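Local coordinates for protein lipoteichoic acid primase (PDB 4UOP) that forms the extracellular catalytic domain of a lipoteichoic acid primase, a member of the sulfatase family that carries a bound magnesium ion, at residues G57-I62 with D275-V280; R134-M139 with N433-R438; D232-D237 with Y250-H255; N385-Q390 with S412-R417. All coordinates share one frame; numbering follows the deposited sequence.

Contact 1. Residues G57-I62 with D275-V280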
loop_
_atom_site.group_PDB
_atom_site.type_symbol
_atom_site.label_atom_id
_atom_site.label_comp_id
_atom_site.label_asym_id
_atom_site.label_seq_id
_atom_site.Cartn_x
_atom_site.Cartn_y
_atom_site.Cartn_z
ATOM N N GLY B 57 -7.863 -31.346 22.695
ATOM C CA GLY B 57 -9.152 -31.142 23.340
ATOM C C GLY B 57 -9.303 -29.905 24.212
ATOM O O GLY B 57 -10.359 -29.685 24.812
ATOM N N LYS B 58 -8.271 -29.073 24.248
ATOM C CA LYS B 58 -8.312 -27.863 25.053
ATOM C C LYS B 58 -8.896 -26.714 24.240
ATOM O O LYS B 58 -8.893 -26.744 23.010
ATOM C CB LYS B 58 -6.918 -27.510 25.548
ATOM C CG LYS B 58 -6.217 -28.616 26.325
ATOM C CD LYS B 58 -7.003 -29.114 27.520
ATOM C CE LYS B 58 -6.202 -30.174 28.264
ATOM N NZ LYS B 58 -7.034 -30.875 29.278
ATOM N N ASN B 59 -9.394 -25.701 24.943
ATOM C CA ASN B 59 -9.891 -24.504 24.284
ATOM C C ASN B 59 -8.707 -23.702 23.748
ATOM O O ASN B 59 -7.544 -24.008 24.056
ATOM C CB ASN B 59 -10.709 -23.653 25.244
ATOM C CG ASN B 59 -11.776 -24.440 25.943
ATOM O OD1 ASN B 59 -12.700 -24.924 25.313
ATOM N ND2 ASN B 59 -11.642 -24.602 27.249
ATOM N N LEU B 60 -9.005 -22.689 22.946
ATOM C CA LEU B 60 -7.991 -21.786 22.383
ATOM C C LEU B 60 -8.464 -20.341 22.567
ATOM O O LEU B 60 -9.543 -19.961 22.107
ATOM C CB LEU B 60 -7.791 -22.062 20.901
ATOM C CG LEU B 60 -6.839 -21.157 20.116
ATOM C CD1 LEU B 60 -5.447 -21.213 20.691
ATOM C CD2 LEU B 60 -6.848 -21.578 18.653
ATOM N N ILE B 61 -7.662 -19.569 23.270
ATOM C CA ILE B 61 -7.887 -18.135 23.434
ATOM C C ILE B 61 -6.675 -17.386 22.871
ATOM O O ILE B 61 -5.525 -17.628 23.280
ATOM C CB ILE B 61 -8.100 -17.782 24.898
ATOM C CG1 ILE B 61 -9.343 -18.484 25.440
ATOM C CG2 ILE B 61 -8.185 -16.263 25.055
ATOM C CD1 ILE B 61 -9.429 -18.498 26.952
ATOM N N ILE B 62 -6.908 -16.486 21.925
ATOM C CA ILE B 62 -5.834 -15.718 21.315
ATOM C C ILE B 62 -6.157 -14.232 21.462
ATOM O O ILE B 62 -7.274 -13.803 21.120
ATOM C CB ILE B 62 -5.687 -16.048 19.828
ATOM C CG1 ILE B 62 -5.391 -17.547 19.654
ATOM C CG2 ILE B 62 -4.607 -15.186 19.203
ATOM C CD1 ILE B 62 -5.130 -17.956 18.224
ATOM N N ASP B 275 -6.511 -23.387 32.888
ATOM C CA ASP B 275 -5.957 -24.734 33.002
ATOM C C ASP B 275 -6.539 -25.685 31.978
ATOM O O ASP B 275 -6.106 -26.836 31.910
ATOM C CB ASP B 275 -6.198 -25.295 34.408
ATOM C CG ASP B 275 -5.469 -24.508 35.485
ATOM O OD1 ASP B 275 -4.340 -24.043 35.230
ATOM O OD2 ASP B 275 -6.010 -24.355 36.599
ATOM N N ASP B 276 -7.497 -25.217 31.180
ATOM C CA ASP B 276 -8.117 -26.014 30.138
ATOM C C ASP B 276 -8.017 -25.376 28.749
ATOM O O ASP B 276 -8.794 -25.730 27.853
ATOM C CB ASP B 276 -9.595 -26.244 30.487
ATOM C CG ASP B 276 -9.883 -27.663 30.993
ATOM O OD1 ASP B 276 -8.926 -28.422 31.314
ATOM O OD2 ASP B 276 -11.090 -28.015 31.061
ATOM N N SER B 277 -7.046 -24.479 28.553
ATOM C CA SER B 277 -6.950 -23.699 27.316
ATOM C C SER B 277 -5.515 -23.449 26.881
ATOM O O SER B 277 -4.639 -23.221 27.715
ATOM C CB SER B 277 -7.622 -22.323 27.493
ATOM O OG SER B 277 -8.976 -22.448 27.834
ATOM N N VAL B 278 -5.290 -23.477 25.566
ATOM C CA VAL B 278 -4.105 -22.897 24.960
ATOM C C VAL B 278 -4.392 -21.406 24.893
ATOM O O VAL B 278 -5.472 -20.998 24.459
ATOM C CB VAL B 278 -3.878 -23.440 23.543
ATOM C CG1 VAL B 278 -2.703 -22.751 22.864
ATOM C CG2 VAL B 278 -3.666 -24.952 23.590
ATOM N N VAL B 279 -3.442 -20.606 25.344
ATOM C CA VAL B 279 -3.584 -19.162 25.282
ATOM C C VAL B 279 -2.359 -18.558 24.602
ATOM O O VAL B 279 -1.217 -18.891 24.950
ATOM C CB VAL B 279 -3.797 -18.555 26.676
ATOM C CG1 VAL B 279 -4.013 -17.063 26.550
ATOM C CG2 VAL B 279 -4.994 -19.193 27.372
ATOM N N VAL B 280 -2.611 -17.723 23.594
ATOM C CA VAL B 280 -1.579 -17.065 22.808
ATOM C C VAL B 280 -1.801 -15.550 22.898
ATOM O O VAL B 280 -2.936 -15.083 22.729
ATOM C CB VAL B 280 -1.641 -17.460 21.327
ATOM C CG1 VAL B 280 -0.484 -16.857 20.555
ATOM C CG2 VAL B 280 -1.655 -18.973 21.183
HETATM O O HOH W 1 -6.332 -29.679 31.624
HETATM O O HOH W 2 -12.578 -27.041 28.822
#
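N59 and S277 face each other where two parallel strands start, and the N59 side chain shows how closely they fit. Its CB sits 3.3 Å from S277 OG, and CG comes next, near D276 O. With CG placed beside the backbone N (chi1 -51°), the amide stays close to the neighbouring strand. ND2 lies 3.1 Å from D276 O. It also makes a weak bond of 3.5 Å to S277 OG, whose stronger partner is I273 O, and reaches D276 OD2 through a water; OD1 takes F214 N from the strand on the other flank. K58 reaches across D276 at roughly a right angle, its NZ in a long 3.7 Å salt bridge with D276 OD1.

Behind this end the backbones zip together: N59 N gives to D276 O, V278 N to N59 O at 2.8 Å, I61 N to V278 O and V280 N to I61 O. L60 CD1 lies 3.8 Å from V278 CG1, while I62 and V280 point the same way side by side. V345 of helix 341-348 packs on L60 and V280. Strand 59-65, with a parallel partner on each flank, belongs to the central sheet of the alpha/beta fold of the sulfatase family.

Contact 2. Residues R134-M139 with N433-R438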
loop_
_atom_site.group_PDB
_atom_site.type_symbol
_atom_site.label_atom_id
_atom_site.label_comp_id
_atom_site.label_asym_id
_atom_site.label_seq_id
_atom_site.Cartn_x
_atom_site.Cartn_y
_atom_site.Cartn_z
ATOM N N ARG B 134 -14.735 -14.467 -0.597
ATOM C CA ARG B 134 -14.266 -15.820 -0.859
ATOM C C ARG B 134 -14.556 -16.769 0.294
ATOM O O ARG B 134 -14.864 -16.343 1.414
ATOM C CB ARG B 134 -12.759 -15.844 -1.133
ATOM C CG ARG B 134 -12.258 -14.850 -2.171
ATOM C CD ARG B 134 -13.022 -14.905 -3.486
ATOM N NE ARG B 134 -12.530 -13.871 -4.405
ATOM C CZ ARG B 134 -11.570 -14.021 -5.312
ATOM N NH1 ARG B 134 -10.961 -15.186 -5.497
ATOM N NH2 ARG B 134 -11.218 -12.980 -6.055
ATOM N N VAL B 135 -14.470 -18.060 -0.003
ATOM C CA VAL B 135 -14.478 -19.093 1.016
ATOM C C VAL B 135 -13.011 -19.368 1.310
ATOM O O VAL B 135 -12.300 -19.985 0.507
ATOM C CB VAL B 135 -15.172 -20.384 0.537
ATOM C CG1 VAL B 135 -15.205 -21.424 1.652
ATOM C CG2 VAL B 135 -16.584 -20.077 0.053
ATOM N N ILE B 136 -12.550 -18.903 2.469
ATOM C CA ILE B 136 -11.141 -18.929 2.780
ATOM C C ILE B 136 -10.819 -20.029 3.779
ATOM O O ILE B 136 -11.326 -20.004 4.898
ATOM C CB ILE B 136 -10.672 -17.558 3.345
ATOM C CG1 ILE B 136 -11.092 -16.413 2.401
ATOM C CG2 ILE B 136 -9.168 -17.545 3.520
ATOM C CD1 ILE B 136 -10.861 -15.019 2.960
ATOM N N PRO B 137 -9.965 -20.998 3.387
ATOM C CA PRO B 137 -9.468 -21.956 4.357
ATOM C C PRO B 137 -8.719 -21.232 5.476
ATOM O O PRO B 137 -8.013 -20.258 5.215
ATOM C CB PRO B 137 -8.521 -22.844 3.548
ATOM C CG PRO B 137 -8.937 -22.655 2.124
ATOM C CD PRO B 137 -9.396 -21.235 2.049
ATOM N N SER B 138 -8.875 -21.705 6.704
ATOM C CA SER B 138 -8.442 -20.921 7.837
ATOM C C SER B 138 -8.387 -21.714 9.112
ATOM O O SER B 138 -8.838 -22.868 9.183
ATOM C CB SER B 138 -9.392 -19.748 8.034
ATOM O OG SER B 138 -10.585 -20.179 8.649
ATOM N N MET B 139 -7.827 -21.076 10.128
ATOM C CA MET B 139 -7.767 -21.647 11.465
ATOM C C MET B 139 -9.156 -21.835 12.069
ATOM O O MET B 139 -9.450 -22.919 12.569
ATOM C CB MET B 139 -6.863 -20.784 12.380
ATOM C CG MET B 139 -6.899 -21.156 13.848
ATOM S SD MET B 139 -5.370 -20.793 14.721
ATOM C CE MET B 139 -5.292 -19.008 14.533
ATOM N N ASN B 433 -5.782 -15.347 -4.690
ATOM C CA ASN B 433 -6.569 -14.817 -5.798
ATOM C C ASN B 433 -7.471 -15.862 -6.462
ATOM O O ASN B 433 -8.524 -15.524 -6.980
ATOM C CB ASN B 433 -5.663 -14.167 -6.843
ATOM C CG ASN B 433 -6.394 -13.124 -7.662
ATOM O OD1 ASN B 433 -6.968 -12.182 -7.111
ATOM N ND2 ASN B 433 -6.390 -13.287 -8.979
ATOM N N ASN B 434 -7.064 -17.123 -6.416
ATOM C CA ASN B 434 -7.849 -18.223 -6.996
ATOM C C ASN B 434 -8.868 -18.889 -6.050
ATOM O O ASN B 434 -9.502 -19.866 -6.428
ATOM C CB ASN B 434 -6.897 -19.285 -7.554
ATOM C CG ASN B 434 -6.120 -18.795 -8.763
ATOM O OD1 ASN B 434 -6.618 -17.995 -9.558
ATOM N ND2 ASN B 434 -4.892 -19.280 -8.910
ATOM N N LEU B 435 -9.035 -18.376 -4.831
ATOM C CA LEU B 435 -10.006 -18.965 -3.895
ATOM C C LEU B 435 -11.437 -18.825 -4.422
ATOM O O LEU B 435 -11.782 -17.803 -5.006
ATOM C CB LEU B 435 -9.916 -18.306 -2.513
ATOM C CG LEU B 435 -8.626 -18.576 -1.748
ATOM C CD1 LEU B 435 -8.587 -17.724 -0.487
ATOM C CD2 LEU B 435 -8.476 -20.048 -1.410
ATOM N N PRO B 436 -12.276 -19.844 -4.194
ATOM C CA PRO B 436 -13.646 -19.792 -4.719
ATOM C C PRO B 436 -14.513 -18.719 -4.077
ATOM O O PRO B 436 -14.291 -18.329 -2.930
ATOM C CB PRO B 436 -14.198 -21.188 -4.414
ATOM C CG PRO B 436 -13.356 -21.706 -3.297
ATOM C CD PRO B 436 -11.995 -21.109 -3.492
ATOM N N LEU B 437 -15.504 -18.259 -4.828
ATOM C CA LEU B 437 -16.454 -17.273 -4.346
ATOM C C LEU B 437 -17.480 -17.915 -3.414
ATOM O O LEU B 437 -17.873 -19.074 -3.606
ATOM C CB LEU B 437 -17.150 -16.601 -5.529
ATOM C CG LEU B 437 -16.259 -15.685 -6.384
ATOM C CD1 LEU B 437 -16.866 -15.474 -7.763
ATOM C CD2 LEU B 437 -16.037 -14.343 -5.695
ATOM N N ARG B 438 -17.906 -17.164 -2.403
ATOM C CA ARG B 438 -18.932 -17.630 -1.453
ATOM C C ARG B 438 -20.324 -17.823 -2.066
ATOM O O ARG B 438 -21.084 -18.673 -1.602
ATOM C CB ARG B 438 -19.045 -16.671 -0.266
ATOM C CG ARG B 438 -17.895 -16.777 0.715
ATOM C CD ARG B 438 -17.779 -15.535 1.591
ATOM N NE ARG B 438 -18.919 -15.387 2.485
ATOM C CZ ARG B 438 -19.227 -14.269 3.142
ATOM N NH1 ARG B 438 -18.485 -13.169 3.021
ATOM N NH2 ARG B 438 -20.298 -14.245 3.928
#
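R134 runs along the 433-438 segment and buries more surface here than any other residue of the two segments. Its chain kinks at CG (chi2 -52°) and brings the guanidinium back beside the end of helix 412-433, where NH1 alone bonds to both carbonyls across the contact. NH1 gives a bond of 2.8 Å to L435 O, on a lone pair in the carbonyl plane, and another of 2.9 Å to N433 O, which it meets from well above that carbonyl's plane. N433 O lies in the guanidinium plane at its edge, L435 O somewhat tilted from it. The CD2 methyl of L437 approaches the same chain obliquely, close to CD and NE.

L435 comes second. Its CB packs on R134 CB, and its two methyls diverge: CD1 lies 4.0 Å from I136 CG1, the side chains crossing at about a right angle, whereas CD2 reaches P137 CD at 3.8 Å. I136 is itself buried against W113, T117 and A169.

V135 N donates to P436 O at 2.9 Å, part of a lone backbone bridge that pairs R134 with L437. V135 CG2 packs 3.6 Å from R438 CG. R438 lays CG and CD tightly over R134 O, with CD 3.0 Å from that oxygen, and sends NH1 on to G132 O.

R134 O is thus buried by aliphatic carbon and finds no hydrogen-bond partner, probably at some local cost. Against it, NH1 takes the carbonyl of N433, the last helix residue, and that of L435 just beyond; the helix end would probably help to balance the charge, and the bonds tie the tail to the 134-139 loop.

Contact 3. Residues D232-D237 with Y250-H255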
loop_
_atom_site.group_PDB
_atom_site.type_symbol
_atom_site.label_atom_id
_atom_site.label_comp_id
_atom_site.label_asym_id
_atom_site.label_seq_id
_atom_site.Cartn_x
_atom_site.Cartn_y
_atom_site.Cartn_z
ATOM N N ASP B 232 -7.634 9.449 34.931
ATOM C CA ASP B 232 -7.761 8.609 36.123
ATOM C C ASP B 232 -7.269 7.175 35.889
ATOM O O ASP B 232 -7.111 6.421 36.841
ATOM C CB ASP B 232 -9.207 8.594 36.653
ATOM C CG ASP B 232 -10.177 7.849 35.730
ATOM O OD1 ASP B 232 -10.381 8.301 34.573
ATOM O OD2 ASP B 232 -10.753 6.824 36.170
ATOM N N LYS B 233 -7.042 6.815 34.627
ATOM C CA LYS B 233 -6.539 5.479 34.259
ATOM C C LYS B 233 -5.026 5.469 33.955
ATOM O O LYS B 233 -4.467 4.413 33.660
ATOM C CB LYS B 233 -7.305 4.960 33.041
ATOM C CG LYS B 233 -8.809 4.801 33.241
ATOM C CD LYS B 233 -9.156 3.669 34.194
ATOM C CE LYS B 233 -10.662 3.527 34.427
ATOM N NZ LYS B 233 -11.442 3.535 33.156
ATOM N N GLN B 234 -4.378 6.633 34.005
ATOM C CA GLN B 234 -2.929 6.739 33.799
ATOM C C GLN B 234 -2.202 6.456 35.103
ATOM O O GLN B 234 -2.358 7.184 36.087
ATOM C CB GLN B 234 -2.553 8.120 33.284
ATOM C CG GLN B 234 -3.106 8.413 31.899
ATOM C CD GLN B 234 -2.744 9.791 31.405
ATOM O OE1 GLN B 234 -1.744 10.374 31.828
ATOM N NE2 GLN B 234 -3.553 10.325 30.509
ATOM N N GLU B 235 -1.412 5.390 35.121
ATOM C CA GLU B 235 -0.790 4.939 36.363
ATOM C C GLU B 235 0.719 5.098 36.405
ATOM O O GLU B 235 1.333 4.845 37.441
ATOM C CB GLU B 235 -1.175 3.481 36.633
ATOM C CG GLU B 235 -2.631 3.315 37.033
ATOM C CD GLU B 235 -2.999 1.878 37.354
ATOM O OE1 GLU B 235 -2.101 1.007 37.412
ATOM O OE2 GLU B 235 -4.207 1.621 37.550
ATOM N N ILE B 236 1.321 5.512 35.299
ATOM C CA ILE B 236 2.756 5.754 35.260
ATOM C C ILE B 236 3.023 7.237 35.513
ATOM O O ILE B 236 2.491 8.093 34.811
ATOM C CB ILE B 236 3.348 5.337 33.895
ATOM C CG1 ILE B 236 2.992 3.877 33.577
ATOM C CG2 ILE B 236 4.856 5.539 33.860
ATOM C CD1 ILE B 236 3.436 2.873 34.619
ATOM N N ASP B 237 3.817 7.537 36.534
ATOM C CA ASP B 237 4.301 8.901 36.746
ATOM C C ASP B 237 5.486 9.119 35.796
ATOM O O ASP B 237 6.560 8.558 35.999
ATOM C CB ASP B 237 4.710 9.119 38.208
ATOM C CG ASP B 237 5.307 10.505 38.456
ATOM O OD1 ASP B 237 4.824 11.496 37.856
ATOM O OD2 ASP B 237 6.266 10.600 39.259
ATOM N N TYR B 250 2.161 6.594 24.748
ATOM C CA TYR B 250 2.266 5.191 24.346
ATOM C C TYR B 250 2.487 4.322 25.564
ATOM O O TYR B 250 1.779 3.349 25.759
ATOM C CB TYR B 250 3.404 5.004 23.356
ATOM C CG TYR B 250 3.638 3.571 22.959
ATOM C CD1 TYR B 250 2.819 2.948 22.017
ATOM C CD2 TYR B 250 4.663 2.846 23.519
ATOM C CE1 TYR B 250 3.030 1.635 21.640
ATOM C CE2 TYR B 250 4.884 1.531 23.152
ATOM C CZ TYR B 250 4.072 0.939 22.204
ATOM O OH TYR B 250 4.303 -0.369 21.858
ATOM N N PHE B 251 3.420 4.714 26.425
ATOM C CA PHE B 251 3.686 3.949 27.644
ATOM C C PHE B 251 2.488 3.870 28.604
ATOM O O PHE B 251 2.248 2.820 29.206
ATOM C CB PHE B 251 4.903 4.502 28.393
ATOM C CG PHE B 251 6.241 4.132 27.798
ATOM C CD1 PHE B 251 6.490 2.878 27.245
ATOM C CD2 PHE B 251 7.281 5.049 27.835
ATOM C CE1 PHE B 251 7.733 2.569 26.735
ATOM C CE2 PHE B 251 8.521 4.746 27.313
ATOM C CZ PHE B 251 8.750 3.506 26.757
ATOM N N GLU B 252 1.735 4.959 28.772
ATOM C CA GLU B 252 0.521 4.915 29.597
ATOM C C GLU B 252 -0.507 3.938 29.003
ATOM O O GLU B 252 -1.163 3.195 29.726
ATOM C CB GLU B 252 -0.159 6.277 29.705
ATOM C CG GLU B 252 0.696 7.372 30.303
ATOM C CD GLU B 252 0.849 7.294 31.814
ATOM O OE1 GLU B 252 0.307 6.368 32.476
ATOM O OE2 GLU B 252 1.521 8.208 32.340
ATOM N N ALA B 253 -0.647 3.964 27.686
ATOM C CA ALA B 253 -1.658 3.146 27.006
ATOM C C ALA B 253 -1.285 1.675 27.030
ATOM O O ALA B 253 -2.142 0.825 27.288
ATOM C CB ALA B 253 -1.854 3.601 25.579
ATOM N N VAL B 254 -0.022 1.379 26.775
ATOM C CA VAL B 254 0.457 -0.007 26.836
ATOM C C VAL B 254 0.334 -0.546 28.267
ATOM O O VAL B 254 -0.068 -1.684 28.470
ATOM C CB VAL B 254 1.896 -0.109 26.311
ATOM C CG1 VAL B 254 2.535 -1.429 26.703
ATOM C CG2 VAL B 254 1.897 0.081 24.797
ATOM N N HIS B 255 0.637 0.294 29.262
ATOM C CA HIS B 255 0.520 -0.109 30.642
ATOM C C HIS B 255 -0.931 -0.409 30.996
ATOM O O HIS B 255 -1.209 -1.379 31.674
ATOM C CB HIS B 255 1.084 0.963 31.579
ATOM C CG HIS B 255 0.978 0.603 33.024
ATOM N ND1 HIS B 255 1.817 -0.310 33.622
ATOM C CD2 HIS B 255 0.113 1.006 33.981
ATOM C CE1 HIS B 255 1.489 -0.427 34.898
ATOM N NE2 HIS B 255 0.455 0.355 35.138
HETATM O O HOH W 3 -1.679 3.473 32.560
HETATM O O HOH W 4 0.873 11.363 31.354
#
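E252 OE1 meets the backbone of the 232-237 loop, taking I236 N on its syn side, at 3.1 Å and tilted 19° from the carboxylate plane. E235 N lies 3.3 Å from the same oxygen, and Q234 CB presses on it as well. A bend at CG (chi2 -76°) brings the carboxylate off the helix and up to this turn of chain. The other oxygen, OE2, is only 2.7 Å from I236 O; two oxygens this close suggest that the acid holds a proton and gives it to the carbonyl. The I236 and E252 side chains run alongside each other, antiparallel, and the side chain of L238 touches the glutamate too.

The loop belongs to the long connection between strand 214-219 and helix 246-271, one of the strand-to-helix links of the sulfatase alpha/beta fold, and here it folds back on the helix it leads into. Three residues after E252, H255 offers its ring to the same loop. CD1 of I236 stands over the ring centre, 3.6 Å from the centroid and 7° off the normal, a CH-pi contact. At the ring's edge NE2 makes a weak bond of 3.5 Å to E235 OE1, while ND1 is bonded to I82 O.

Water completes the join. One molecule accepts from E235 N and donates to K233 O and to E252 O, the last at 2.9 Å, so it links loop and helix backbones. A second donates to Q234 OE1 at 2.8 Å and, weakly, to E252 OE2; Q234 NE2 goes to I229 O within the loop.

Contact 4. Residues N385-Q390 with S412-R417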
loop_
_atom_site.group_PDB
_atom_site.type_symbol
_atom_site.label_atom_id
_atom_site.label_comp_id
_atom_site.label_asym_id
_atom_site.label_seq_id
_atom_site.Cartn_x
_atom_site.Cartn_y
_atom_site.Cartn_z
ATOM N N ASN B 385 16.902 -16.159 12.224
ATOM C CA ASN B 385 17.311 -16.057 13.626
ATOM C C ASN B 385 18.656 -15.359 13.883
ATOM O O ASN B 385 18.987 -15.076 15.035
ATOM C CB ASN B 385 17.312 -17.427 14.319
ATOM C CG ASN B 385 18.284 -18.416 13.694
ATOM O OD1 ASN B 385 19.337 -18.050 13.203
ATOM N ND2 ASN B 385 17.916 -19.685 13.712
ATOM N N SER B 386 19.407 -15.054 12.833
ATOM C CA SER B 386 20.690 -14.391 13.012
ATOM C C SER B 386 20.959 -13.210 12.093
ATOM O O SER B 386 21.910 -12.470 12.334
ATOM C CB SER B 386 21.808 -15.420 12.850
ATOM O OG SER B 386 21.866 -15.849 11.505
ATOM N N TYR B 387 20.162 -13.017 11.042
ATOM C CA TYR B 387 20.391 -11.887 10.138
ATOM C C TYR B 387 19.145 -11.509 9.348
ATOM O O TYR B 387 18.197 -12.290 9.269
ATOM C CB TYR B 387 21.546 -12.184 9.182
ATOM C CG TYR B 387 21.207 -13.152 8.066
ATOM C CD1 TYR B 387 21.370 -14.512 8.230
ATOM C CD2 TYR B 387 20.713 -12.690 6.857
ATOM C CE1 TYR B 387 21.036 -15.402 7.220
ATOM C CE2 TYR B 387 20.381 -13.571 5.839
ATOM C CZ TYR B 387 20.549 -14.921 6.032
ATOM O OH TYR B 387 20.233 -15.802 5.023
ATOM N N MET B 388 19.148 -10.296 8.804
ATOM C CA MET B 388 18.124 -9.846 7.874
ATOM C C MET B 388 18.744 -9.584 6.511
ATOM O O MET B 388 19.901 -9.176 6.418
ATOM C CB MET B 388 17.404 -8.587 8.382
ATOM C CG MET B 388 18.172 -7.286 8.447
ATOM S SD MET B 388 17.032 -5.864 8.423
ATOM C CE MET B 388 16.601 -5.777 6.707
ATOM N N TYR B 389 17.991 -9.878 5.461
ATOM C CA TYR B 389 18.399 -9.548 4.113
ATOM C C TYR B 389 17.393 -8.599 3.480
ATOM O O TYR B 389 16.190 -8.759 3.649
ATOM C CB TYR B 389 18.549 -10.795 3.234
ATOM C CG TYR B 389 18.826 -10.383 1.825
ATOM C CD1 TYR B 389 20.078 -9.923 1.464
ATOM C CD2 TYR B 389 17.815 -10.364 0.874
ATOM C CE1 TYR B 389 20.340 -9.495 0.176
ATOM C CE2 TYR B 389 18.065 -9.935 -0.424
ATOM C CZ TYR B 389 19.332 -9.501 -0.764
ATOM O OH TYR B 389 19.595 -9.052 -2.039
ATOM N N GLN B 390 17.904 -7.611 2.747
ATOM C CA GLN B 390 17.062 -6.693 1.980
ATOM C C GLN B 390 17.704 -6.450 0.614
ATOM O O GLN B 390 18.861 -6.042 0.541
ATOM C CB GLN B 390 16.919 -5.376 2.737
ATOM C CG GLN B 390 15.921 -4.398 2.144
ATOM C CD GLN B 390 15.857 -3.084 2.915
ATOM O OE1 GLN B 390 15.672 -2.010 2.323
ATOM N NE2 GLN B 390 16.019 -3.158 4.228
ATOM N N SER B 412 25.385 -18.410 -0.912
ATOM C CA SER B 412 24.384 -19.226 -1.592
ATOM C C SER B 412 23.101 -19.405 -0.789
ATOM O O SER B 412 22.009 -19.332 -1.344
ATOM C CB SER B 412 24.982 -20.605 -1.924
ATOM O OG SER B 412 23.979 -21.498 -2.372
ATOM N N ASP B 413 23.233 -19.652 0.509
ATOM C CA ASP B 413 22.066 -19.774 1.386
ATOM C C ASP B 413 21.285 -18.463 1.503
ATOM O O ASP B 413 20.066 -18.482 1.618
ATOM C CB ASP B 413 22.473 -20.276 2.782
ATOM C CG ASP B 413 22.571 -21.805 2.861
ATOM O OD1 ASP B 413 22.261 -22.497 1.865
ATOM O OD2 ASP B 413 22.950 -22.322 3.934
ATOM N N VAL B 414 21.982 -17.333 1.464
ATOM C CA VAL B 414 21.312 -16.025 1.513
ATOM C C VAL B 414 20.498 -15.846 0.235
ATOM O O VAL B 414 19.380 -15.338 0.261
ATOM C CB VAL B 414 22.317 -14.869 1.698
ATOM C CG1 VAL B 414 21.621 -13.514 1.649
ATOM C CG2 VAL B 414 23.067 -15.022 3.013
ATOM N N LYS B 415 21.076 -16.289 -0.880
ATOM C CA LYS B 415 20.421 -16.227 -2.177
ATOM C C LYS B 415 19.209 -17.151 -2.248
ATOM O O LYS B 415 18.165 -16.779 -2.787
ATOM C CB LYS B 415 21.436 -16.588 -3.275
ATOM C CG LYS B 415 20.893 -16.637 -4.689
ATOM C CD LYS B 415 20.188 -15.352 -5.085
ATOM C CE LYS B 415 20.277 -15.102 -6.589
ATOM N NZ LYS B 415 19.826 -16.271 -7.393
ATOM N N LYS B 416 19.346 -18.359 -1.723
ATOM C CA LYS B 416 18.240 -19.313 -1.734
ATOM C C LYS B 416 17.013 -18.789 -0.975
ATOM O O LYS B 416 15.889 -18.955 -1.436
ATOM C CB LYS B 416 18.673 -20.663 -1.174
ATOM C CG LYS B 416 19.388 -21.511 -2.208
ATOM C CD LYS B 416 20.095 -22.701 -1.583
ATOM C CE LYS B 416 20.999 -23.387 -2.597
ATOM N NZ LYS B 416 21.710 -24.544 -1.984
ATOM N N ARG B 417 17.233 -18.151 0.173
ATOM C CA ARG B 417 16.117 -17.603 0.946
ATOM C C ARG B 417 15.484 -16.396 0.270
ATOM O O ARG B 417 14.281 -16.196 0.391
ATOM C CB ARG B 417 16.549 -17.249 2.369
ATOM C CG ARG B 417 16.787 -18.466 3.237
ATOM C CD ARG B 417 17.008 -18.080 4.686
ATOM N NE ARG B 417 17.477 -19.214 5.471
ATOM C CZ ARG B 417 18.747 -19.461 5.799
ATOM N NH1 ARG B 417 19.739 -18.646 5.441
ATOM N NH2 ARG B 417 19.028 -20.549 6.509
#
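V414 wedges between Y387 and Y389, and this is the close-packed part of the contact. Its two methyls split the work: CG2 lies 3.9 Å from Y387 CZ and 3.6 Å from Y387 OH, while CG1 lies 3.9 Å from Y389 CD1. The valine crosses Y389 at about a right angle and Y387 at a slant. K408, from the strand at the sheet's end, touches both V414 and Y387.

Y387 and Y389 are alternate residues of strand 387-390, so both point to the same side of a five-stranded antiparallel sheet, and helix 412-433 packs over that side with its first turns. The axes of 387-390 and of the first turns 412-417 approach to 9.9 Å at 62°, a spacing filled by the two rings and the valine. Y387 gets there with CG set between its backbone N and carbonyl carbon (chi1 75°), the crowded position.

Beyond the Y387 hydroxyl the packing thins. R417, one helical turn on from V414 and only partly buried, runs out straight from CG to NE and brings NH1 to Y387 OH, a 2.9 Å bond that is rather bent (133° at the hydrogen). Ring and guanidinium planes are steeply inclined. The same hydroxyl bonds to Y382 OH, which also pairs with V414 O, making a short polar chain from strand to helix backbone. Y389 OH is held by F395 O. S412, D413 and K416 are exposed, and none of their side chains comes within 5 Å of the strand segment.

From the N terminus, 57-62 opens contact 1 and 134-139 opens contact 2. Before either closes, 232-237 and 250-255 form contact 3, a short local loop lying within both. Contact 1 then closes at 275-280, bringing two strands of the central sheet together. Since contact 2 is still open, the two cross; they also touch, I62 CD1 lying 3.8 Å from M139 CE. Contact 4 follows, joining strand 387-390 of the five-stranded sheet to the start of helix 412-433, about 35 Å from contact 1 between centres. Contact 2 closes last at 433-438, enclosing contacts 3 and 4 and tying the chain's end back to the sulfatase-family region.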